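Local structure of monomethylamine methyltransferase mtmB1 (Methanosarcina barkeri, 1NTH) at residues A[223-235]-A[249-263]. The protein catalyses transfer of the methyl group of monomethylamine to the corrinoid cofactor of its partner protein MtmC, a step in methanogenesis from methylamine. Sequence-based numbering, arbitrary orientation.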
ATOM      1  N   THR A 223      -1.253  14.328   0.696  1.00 15.21           N
ATOM      2  CA  THR A 223      -1.412  13.261  -0.286  1.00 15.61           C
ATOM      3  C   THR A 223      -2.438  13.707  -1.330  1.00 15.58           C
ATOM      4  O   THR A 223      -2.993  14.802  -1.225  1.00 14.21           O
ATOM      5  CB  THR A 223      -1.866  11.940   0.377  0.50 16.91           C
ATOM      6  OG1 THR A 223      -1.816  10.881  -0.587  0.50 17.09           O
ATOM      7  CG2 THR A 223      -3.279  12.069   0.920  0.50 19.01           C
ATOM      8  N   CYS A 224      -2.709  12.866  -2.325  1.00 15.24           N
ATOM      9  CA  CYS A 224      -3.627  13.261  -3.391  1.00 16.66           C
ATOM     10  C   CYS A 224      -5.057  13.594  -2.978  1.00 16.03           C
ATOM     11  O   CYS A 224      -5.766  14.257  -3.731  1.00 17.47           O
ATOM     12  CB  CYS A 224      -3.636  12.209  -4.508  0.80 16.90           C
ATOM     13  SG  CYS A 224      -4.365  10.627  -4.056  0.80 21.29           S
ATOM     14  N   THR A 225      -5.477  13.148  -1.797  1.00 14.65           N
ATOM     15  CA  THR A 225      -6.826  13.411  -1.308  1.00 14.73           C
ATOM     16  C   THR A 225      -6.934  14.716  -0.517  1.00 15.31           C
ATOM     17  O   THR A 225      -7.951  14.982   0.131  1.00 15.68           O
ATOM     18  CB  THR A 225      -7.325  12.254  -0.431  1.00 15.33           C
ATOM     19  OG1 THR A 225      -6.322  11.924   0.533  1.00 16.99           O
ATOM     20  CG2 THR A 225      -7.620  11.035  -1.289  1.00 17.14           C
ATOM     21  N   ASP A 226      -5.873  15.517  -0.563  1.00 13.95           N
ATOM     22  CA  ASP A 226      -5.855  16.815   0.102  1.00 14.19           C
ATOM     23  C   ASP A 226      -5.880  17.876  -0.993  1.00 14.57           C
ATOM     24  O   ASP A 226      -5.479  17.603  -2.124  1.00 15.54           O
ATOM     25  CB  ASP A 226      -4.577  16.996   0.923  1.00 13.92           C
ATOM     26  CG  ASP A 226      -4.465  16.002   2.058  1.00 15.30           C
ATOM     27  OD1 ASP A 226      -5.453  15.838   2.808  1.00 15.32           O
ATOM     28  OD2 ASP A 226      -3.384  15.400   2.205  1.00 16.27           O
ATOM     29  N   SER A 227      -6.352  19.077  -0.663  1.00 13.89           N
ATOM     30  CA  SER A 227      -6.386  20.164  -1.642  1.00 13.49           C
ATOM     31  C   SER A 227      -5.015  20.831  -1.687  1.00 13.52           C
ATOM     32  O   SER A 227      -4.499  21.263  -0.657  1.00 14.64           O
ATOM     33  CB  SER A 227      -7.448  21.202  -1.269  1.00 13.24           C
ATOM     34  OG  SER A 227      -8.759  20.682  -1.432  1.00 14.82           O
ATOM     35  N   HIS A 228      -4.443  20.914  -2.888  1.00 13.40           N
ATOM     36  CA  HIS A 228      -3.122  21.504  -3.103  1.00 14.21           C
ATOM     37  C   HIS A 228      -3.255  22.905  -3.657  1.00 13.30           C
ATOM     38  O   HIS A 228      -3.770  23.121  -4.748  1.00 14.60           O
ATOM     39  CB  HIS A 228      -2.323  20.614  -4.045  1.00 13.54           C
ATOM     40  CG  HIS A 228      -2.076  19.254  -3.481  1.00 15.56           C
ATOM     41  ND1 HIS A 228      -0.821  18.800  -3.143  1.00 18.11           N
ATOM     42  CD2 HIS A 228      -2.942  18.282  -3.112  1.00 12.80           C
ATOM     43  CE1 HIS A 228      -0.924  17.607  -2.585  1.00 13.08           C
ATOM     44  NE2 HIS A 228      -2.201  17.270  -2.555  1.00 17.86           N
ATOM     45  N   GLU A 229      -2.752  23.852  -2.882  1.00 14.37           N
ATOM     46  CA  GLU A 229      -2.870  25.259  -3.199  1.00 16.75           C
ATOM     47  C   GLU A 229      -1.873  25.879  -4.163  1.00 15.94           C
ATOM     48  O   GLU A 229      -0.664  25.668  -4.065  1.00 17.27           O
ATOM     49  CB  GLU A 229      -2.837  26.027  -1.883  0.85 17.65           C
ATOM     50  CG  GLU A 229      -2.955  27.524  -1.991  0.85 20.61           C
ATOM     51  CD  GLU A 229      -2.765  28.167  -0.637  0.85 23.72           C
ATOM     52  OE1 GLU A 229      -1.674  28.729  -0.390  0.85 24.97           O
ATOM     53  OE2 GLU A 229      -3.702  28.085   0.186  0.85 23.09           O
ATOM     54  N   VAL A 230      -2.408  26.644  -5.109  1.00 16.62           N
ATOM     55  CA  VAL A 230      -1.594  27.396  -6.057  1.00 19.35           C
ATOM     56  C   VAL A 230      -2.259  28.775  -6.057  1.00 17.85           C
ATOM     57  O   VAL A 230      -3.479  28.883  -6.178  1.00 17.11           O
ATOM     58  CB  VAL A 230      -1.590  26.778  -7.471  1.00 22.00           C
ATOM     59  CG1 VAL A 230      -2.982  26.734  -8.043  1.00 23.79           C
ATOM     60  CG2 VAL A 230      -0.659  27.587  -8.369  1.00 25.99           C
ATOM     61  N   SER A 231      -1.461  29.825  -5.902  1.00 17.16           N
ATOM     62  CA  SER A 231      -2.009  31.174  -5.814  1.00 18.51           C
ATOM     63  C   SER A 231      -1.817  32.080  -7.022  1.00 18.28           C
ATOM     64  O   SER A 231      -0.699  32.262  -7.501  1.00 19.46           O
ATOM     65  CB  SER A 231      -1.425  31.880  -4.588  1.00 19.10           C
ATOM     66  OG  SER A 231      -1.619  31.118  -3.408  1.00 24.31           O
ATOM     67  N   GLN A 232      -2.917  32.646  -7.507  1.00 18.31           N
ATOM     68  CA  GLN A 232      -2.847  33.587  -8.620  1.00 17.12           C
ATOM     69  C   GLN A 232      -2.512  34.931  -7.986  1.00 18.22           C
ATOM     70  O   GLN A 232      -2.762  35.140  -6.799  1.00 19.36           O
ATOM     71  CB  GLN A 232      -4.192  33.709  -9.333  1.00 18.45           C
ATOM     72  CG  GLN A 232      -4.629  32.483 -10.115  1.00 18.02           C
ATOM     73  CD  GLN A 232      -5.835  32.774 -10.989  1.00 21.29           C
ATOM     74  OE1 GLN A 232      -5.804  33.689 -11.814  1.00 22.03           O
ATOM     75  NE2 GLN A 232      -6.903  32.000 -10.815  1.00 19.79           N
ATOM     76  N   LEU A 233      -1.956  35.845  -8.772  1.00 17.90           N
ATOM     77  CA  LEU A 233      -1.614  37.163  -8.250  1.00 19.56           C
ATOM     78  C   LEU A 233      -2.696  38.181  -8.627  1.00 20.81           C
ATOM     79  O   LEU A 233      -3.696  37.826  -9.250  1.00 22.59           O
ATOM     80  CB  LEU A 233      -0.247  37.591  -8.786  1.00 20.09           C
ATOM     81  CG  LEU A 233       0.893  36.607  -8.485  1.00 23.35           C
ATOM     82  CD1 LEU A 233       2.210  37.173  -8.996  1.00 23.83           C
ATOM     83  CD2 LEU A 233       0.974  36.346  -6.986  1.00 24.28           C
ATOM     84  N   ASN A 234      -2.498  39.441  -8.247  1.00 20.45           N
ATOM     85  CA  ASN A 234      -3.479  40.495  -8.534  1.00 21.14           C
ATOM     86  C   ASN A 234      -2.994  41.488  -9.589  1.00 20.60           C
ATOM     87  O   ASN A 234      -1.948  42.102  -9.397  1.00 21.90           O
ATOM     88  CB  ASN A 234      -3.792  41.271  -7.256  1.00 22.33           C
ATOM     89  CG  ASN A 234      -4.393  40.397  -6.179  1.00 23.85           C
ATOM     90  OD1 ASN A 234      -3.723  39.525  -5.621  1.00 28.98           O
ATOM     91  ND2 ASN A 234      -5.665  40.618  -5.885  1.00 23.98           N
ATOM     92  N   GLU A 235      -3.714  41.645 -10.705  1.00 20.57           N
ATOM     93  CA  GLU A 235      -4.945  40.919 -11.042  1.00 20.79           C
ATOM     94  C   GLU A 235      -4.655  40.281 -12.404  1.00 21.38           C
ATOM     95  O   GLU A 235      -3.963  40.889 -13.227  1.00 21.57           O
ATOM     96  CB  GLU A 235      -6.132  41.882 -11.190  1.00 21.96           C
ATOM     97  CG  GLU A 235      -6.436  42.759  -9.979  1.00 22.30           C
ATOM     98  CD  GLU A 235      -6.916  41.970  -8.773  1.00 25.52           C
ATOM     99  OE1 GLU A 235      -7.257  40.776  -8.929  1.00 24.57           O
ATOM    100  OE2 GLU A 235      -6.964  42.552  -7.668  1.00 25.13           O
ATOM    101  N   TYR A 249       1.825  19.238  -9.041  1.00 13.62           N
ATOM    102  CA  TYR A 249       0.542  18.733  -8.542  1.00 13.33           C
ATOM    103  C   TYR A 249      -0.101  17.804  -9.576  1.00 13.21           C
ATOM    104  O   TYR A 249      -0.602  16.730  -9.236  1.00 15.25           O
ATOM    105  CB  TYR A 249      -0.418  19.892  -8.248  1.00 12.79           C
ATOM    106  CG  TYR A 249      -0.041  20.795  -7.085  1.00 12.36           C
ATOM    107  CD1 TYR A 249      -0.603  22.068  -6.977  1.00 13.79           C
ATOM    108  CD2 TYR A 249       0.835  20.379  -6.080  1.00 12.12           C
ATOM    109  CE1 TYR A 249      -0.309  22.908  -5.903  1.00 14.91           C
ATOM    110  CE2 TYR A 249       1.142  21.220  -4.990  1.00 12.81           C
ATOM    111  CZ  TYR A 249       0.560  22.480  -4.916  1.00 14.37           C
ATOM    112  OH  TYR A 249       0.836  23.319  -3.854  1.00 17.09           O
ATOM    113  N   LYS A 250      -0.091  18.222 -10.840  1.00 13.98           N
ATOM    114  CA  LYS A 250      -0.671  17.417 -11.912  1.00 14.30           C
ATOM    115  C   LYS A 250       0.055  16.086 -12.032  1.00 14.28           C
ATOM    116  O   LYS A 250      -0.577  15.038 -12.182  1.00 15.23           O
ATOM    117  CB  LYS A 250      -0.574  18.162 -13.248  1.00 14.52           C
ATOM    118  CG  LYS A 250      -1.492  19.377 -13.353  1.00 16.19           C
ATOM    119  CD  LYS A 250      -1.095  20.277 -14.519  1.00 20.11           C
ATOM    120  CE  LYS A 250      -1.263  19.595 -15.873  1.00 23.32           C
ATOM    121  NZ  LYS A 250      -2.694  19.304 -16.181  1.00 24.53           N
ATOM    122  N   GLY A 251       1.380  16.134 -11.956  1.00 13.98           N
ATOM    123  CA  GLY A 251       2.180  14.925 -12.077  1.00 13.70           C
ATOM    124  C   GLY A 251       2.006  13.922 -10.956  1.00 14.06           C
ATOM    125  O   GLY A 251       2.421  12.769 -11.094  1.00 15.32           O
ATOM    126  N   ASN A 252       1.402  14.358  -9.853  1.00 13.47           N
ATOM    127  CA  ASN A 252       1.160  13.498  -8.691  1.00 13.85           C
ATOM    128  C   ASN A 252      -0.324  13.134  -8.553  1.00 14.50           C
ATOM    129  O   ASN A 252      -0.721  12.479  -7.588  1.00 15.91           O
ATOM    130  CB  ASN A 252       1.625  14.197  -7.402  1.00 14.66           C
ATOM    131  CG  ASN A 252       3.126  14.061  -7.154  1.00 16.88           C
ATOM    132  OD1 ASN A 252       3.874  13.597  -8.011  1.00 18.07           O
ATOM    133  ND2 ASN A 252       3.569  14.481  -5.971  1.00 17.95           N
ATOM    134  N   SER A 253      -1.140  13.568  -9.509  1.00 13.74           N
ATOM    135  CA  SER A 253      -2.581  13.304  -9.479  1.00 13.50           C
ATOM    136  C   SER A 253      -3.217  13.916  -8.223  1.00 14.49           C
ATOM    137  O   SER A 253      -4.136  13.347  -7.633  1.00 13.28           O
ATOM    138  CB  SER A 253      -2.853  11.791  -9.521  1.00 16.15           C
ATOM    139  OG  SER A 253      -4.178  11.517  -9.966  1.00 16.43           O
ATOM    140  N   ASP A 254      -2.718  15.084  -7.822  1.00 13.33           N
ATOM    141  CA  ASP A 254      -3.231  15.787  -6.646  1.00 14.41           C
ATOM    142  C   ASP A 254      -4.466  16.629  -6.952  1.00 13.65           C
ATOM    143  O   ASP A 254      -4.597  17.190  -8.043  1.00 14.14           O
ATOM    144  CB  ASP A 254      -2.181  16.757  -6.076  1.00 14.50           C
ATOM    145  CG  ASP A 254      -1.013  16.063  -5.414  1.00 16.22           C
ATOM    146  OD1 ASP A 254      -1.204  14.984  -4.816  1.00 16.07           O
ATOM    147  OD2 ASP A 254       0.104  16.624  -5.465  1.00 16.14           O
ATOM    148  N   ILE A 255      -5.375  16.725  -5.984  1.00 12.70           N
ATOM    149  CA  ILE A 255      -6.544  17.584  -6.145  1.00 13.40           C
ATOM    150  C   ILE A 255      -5.948  18.987  -6.071  1.00 12.36           C
ATOM    151  O   ILE A 255      -5.228  19.310  -5.122  1.00 14.79           O
ATOM    152  CB  ILE A 255      -7.551  17.390  -4.987  1.00 14.38           C
ATOM    153  CG1 ILE A 255      -8.237  16.026  -5.112  0.60 15.22           C
ATOM    154  CG2 ILE A 255      -8.578  18.521  -4.995  1.00 13.38           C
ATOM    155  CD1 ILE A 255      -9.029  15.845  -6.385  0.60 12.94           C
ATOM    156  N   ILE A 256      -6.238  19.812  -7.072  1.00 12.75           N
ATOM    157  CA  ILE A 256      -5.686  21.162  -7.125  1.00 13.41           C
ATOM    158  C   ILE A 256      -6.678  22.264  -6.786  1.00 13.34           C
ATOM    159  O   ILE A 256      -7.771  22.328  -7.352  1.00 13.37           O
ATOM    160  CB  ILE A 256      -5.105  21.456  -8.532  1.00 13.12           C
ATOM    161  CG1 ILE A 256      -3.932  20.512  -8.816  1.00 13.36           C
ATOM    162  CG2 ILE A 256      -4.656  22.913  -8.626  1.00 13.91           C
ATOM    163  CD1 ILE A 256      -3.373  20.633 -10.222  1.00 15.44           C
ATOM    164  N   MET A 257      -6.289  23.124  -5.849  1.00 14.47           N
ATOM    165  CA  MET A 257      -7.113  24.262  -5.470  1.00 14.48           C
ATOM    166  C   MET A 257      -6.387  25.529  -5.903  1.00 15.14           C
ATOM    167  O   MET A 257      -5.353  25.885  -5.339  1.00 14.69           O
ATOM    168  CB  MET A 257      -7.349  24.318  -3.958  1.00 15.14           C
ATOM    169  CG  MET A 257      -8.225  25.511  -3.551  0.85 15.61           C
ATOM    170  SD  MET A 257      -7.995  26.053  -1.846  0.85 14.88           S
ATOM    171  CE  MET A 257      -6.484  27.021  -2.025  0.85 14.85           C
ATOM    172  N   ASP A 258      -6.918  26.184  -6.928  1.00 15.44           N
ATOM    173  CA  ASP A 258      -6.348  27.434  -7.412  1.00 16.42           C
ATOM    174  C   ASP A 258      -7.060  28.526  -6.622  1.00 17.08           C
ATOM    175  O   ASP A 258      -8.263  28.435  -6.388  1.00 18.70           O
ATOM    176  CB  ASP A 258      -6.635  27.588  -8.907  1.00 18.12           C
ATOM    177  CG  ASP A 258      -6.381  28.996  -9.415  1.00 20.96           C
ATOM    178  OD1 ASP A 258      -5.330  29.226 -10.050  1.00 23.36           O
ATOM    179  OD2 ASP A 258      -7.239  29.869  -9.171  1.00 22.85           O
ATOM    180  N   GLU A 259      -6.328  29.543  -6.185  1.00 16.31           N
ATOM    181  CA  GLU A 259      -6.959  30.619  -5.435  1.00 17.49           C
ATOM    182  C   GLU A 259      -6.597  31.988  -5.992  1.00 17.89           C
ATOM    183  O   GLU A 259      -5.534  32.168  -6.580  1.00 17.32           O
ATOM    184  CB  GLU A 259      -6.552  30.564  -3.960  1.00 20.11           C
ATOM    185  CG  GLU A 259      -5.092  30.871  -3.698  0.85 22.28           C
ATOM    186  CD  GLU A 259      -4.771  30.925  -2.219  0.85 27.69           C
ATOM    187  OE1 GLU A 259      -3.627  31.282  -1.870  0.85 26.21           O
ATOM    188  OE2 GLU A 259      -5.665  30.607  -1.406  0.85 27.87           O
ATOM    189  N   GLN A 260      -7.508  32.940  -5.824  1.00 17.70           N
ATOM    190  CA  GLN A 260      -7.268  34.311  -6.255  1.00 19.13           C
ATOM    191  C   GLN A 260      -8.110  35.178  -5.338  1.00 20.16           C
ATOM    192  O   GLN A 260      -9.256  34.843  -5.024  1.00 20.18           O
ATOM    193  CB  GLN A 260      -7.660  34.525  -7.721  1.00 20.43           C
ATOM    194  CG  GLN A 260      -6.889  35.677  -8.390  1.00 22.58           C
ATOM    195  CD  GLN A 260      -7.550  37.035  -8.210  1.00 25.28           C
ATOM    196  OE1 GLN A 260      -6.872  38.054  -8.044  1.00 27.07           O
ATOM    197  NE2 GLN A 260      -8.875  37.060  -8.268  1.00 23.43           N
ATOM    198  N   MET A 261      -7.528  36.277  -4.883  1.00 20.10           N
ATOM    199  CA  MET A 261      -8.219  37.176  -3.978  1.00 21.20           C
ATOM    200  C   MET A 261      -8.277  38.572  -4.582  1.00 20.32           C
ATOM    201  O   MET A 261      -7.428  39.415  -4.297  1.00 20.18           O
ATOM    202  CB  MET A 261      -7.492  37.210  -2.634  1.00 23.22           C
ATOM    203  CG  MET A 261      -7.435  35.854  -1.920  1.00 27.07           C
ATOM    204  SD  MET A 261      -6.369  34.601  -2.704  0.85 30.23           S
ATOM    205  CE  MET A 261      -4.746  35.120  -2.108  0.85 33.73           C
ATOM    206  N   PRO A 262      -9.285  38.828  -5.430  1.00 20.25           N
ATOM    207  CA  PRO A 262      -9.419  40.143  -6.063  1.00 19.74           C
ATOM    208  C   PRO A 262      -9.598  41.244  -5.027  1.00 20.20           C
ATOM    209  O   PRO A 262     -10.269  41.058  -4.013  1.00 19.84           O
ATOM    210  CB  PRO A 262     -10.631  39.967  -6.975  1.00 20.98           C
ATOM    211  CG  PRO A 262     -11.458  38.947  -6.250  1.00 22.37           C
ATOM    212  CD  PRO A 262     -10.420  37.953  -5.777  1.00 19.65           C
ATOM    213  N   ILE A 263      -8.991  42.395  -5.290  1.00 19.28           N
ATOM    214  CA  ILE A 263      -9.047  43.508  -4.358  1.00 19.50           C
ATOM    215  C   ILE A 263     -10.045  44.594  -4.744  1.00 19.81           C
ATOM    216  O   ILE A 263      -9.896  45.248  -5.779  1.00 20.43           O
ATOM    217  CB  ILE A 263      -7.648  44.150  -4.211  1.00 20.37           C
ATOM    218  CG1 ILE A 263      -6.646  43.096  -3.727  1.00 21.02           C
ATOM    219  CG2 ILE A 263      -7.703  45.313  -3.230  1.00 20.44           C
ATOM    220  CD1 ILE A 263      -5.208  43.581  -3.682  1.00 22.32           C
TER
HETATM  221  O   HOH W   1      -4.756  36.962  -5.611  1.00 25.65           O
HETATM  222  O   HOH W   2      -8.795  44.924  -8.276  1.00 31.29           O
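The imidazole of His-228 has the carboxylate of Asp-254 over one face, displaced from the ring centre and nearly parallel, the planes 8° apart; this is a stack, not a hydrogen bond. At the ring edge His-228 NE2 donates to Thr-223 O (2.9 Å) in the imidazole plane, which fixes the ring's rotation. Another part of that edge turns to the face of Tyr-249 in a T-shaped pair, centroids 5.0 Å apart, and His-228 CB sits 3.4 Å from the tyrosine centroid as a CH-pi contact. At the phenol edge, Tyr-249 OH donates to Glu-229 O (2.8 Å), tying the end of helix 240-251 to strand 227-231. That helix closes in a Schellman motif at Ser-253, whose hydroxyl is bound by Asp-109 of a second subunit. Helix and strands together make a right-handed beta-alpha-beta crossover of the TIM barrel, with strands 227-231 and 255-259 adjacent and parallel, in register from His-228 beside Ile-256 to Ser-231 beside Glu-259. On the face carrying Glu-229, Met-257 and Glu-259, all three modelled in alternate positions, the conformers described here stack the two carboxylates, with Glu-229 OE1 3.5 Å from Glu-259 OE1. In these conformers Ser-231 OG donates to Glu-259 OE1 on its anti side, while Glu-229 OE2 bonds NZ of the pyrrolysine at position 202. On the face carrying Val-230 and Asp-258, Gln-232 runs on extended beyond CG (chi2 -170°), which carries NE2 to the syn side of Asp-258 OD2 (2.7 Å), an oxygen also bonded by His-294. Beyond the strands, Asn-234 ND2 bridges Met-261 O (2.7 Å) and Glu-235 OE2; Ile-263 N reaches that same carboxylate oxygen from the opposite face, at 3.1 Å.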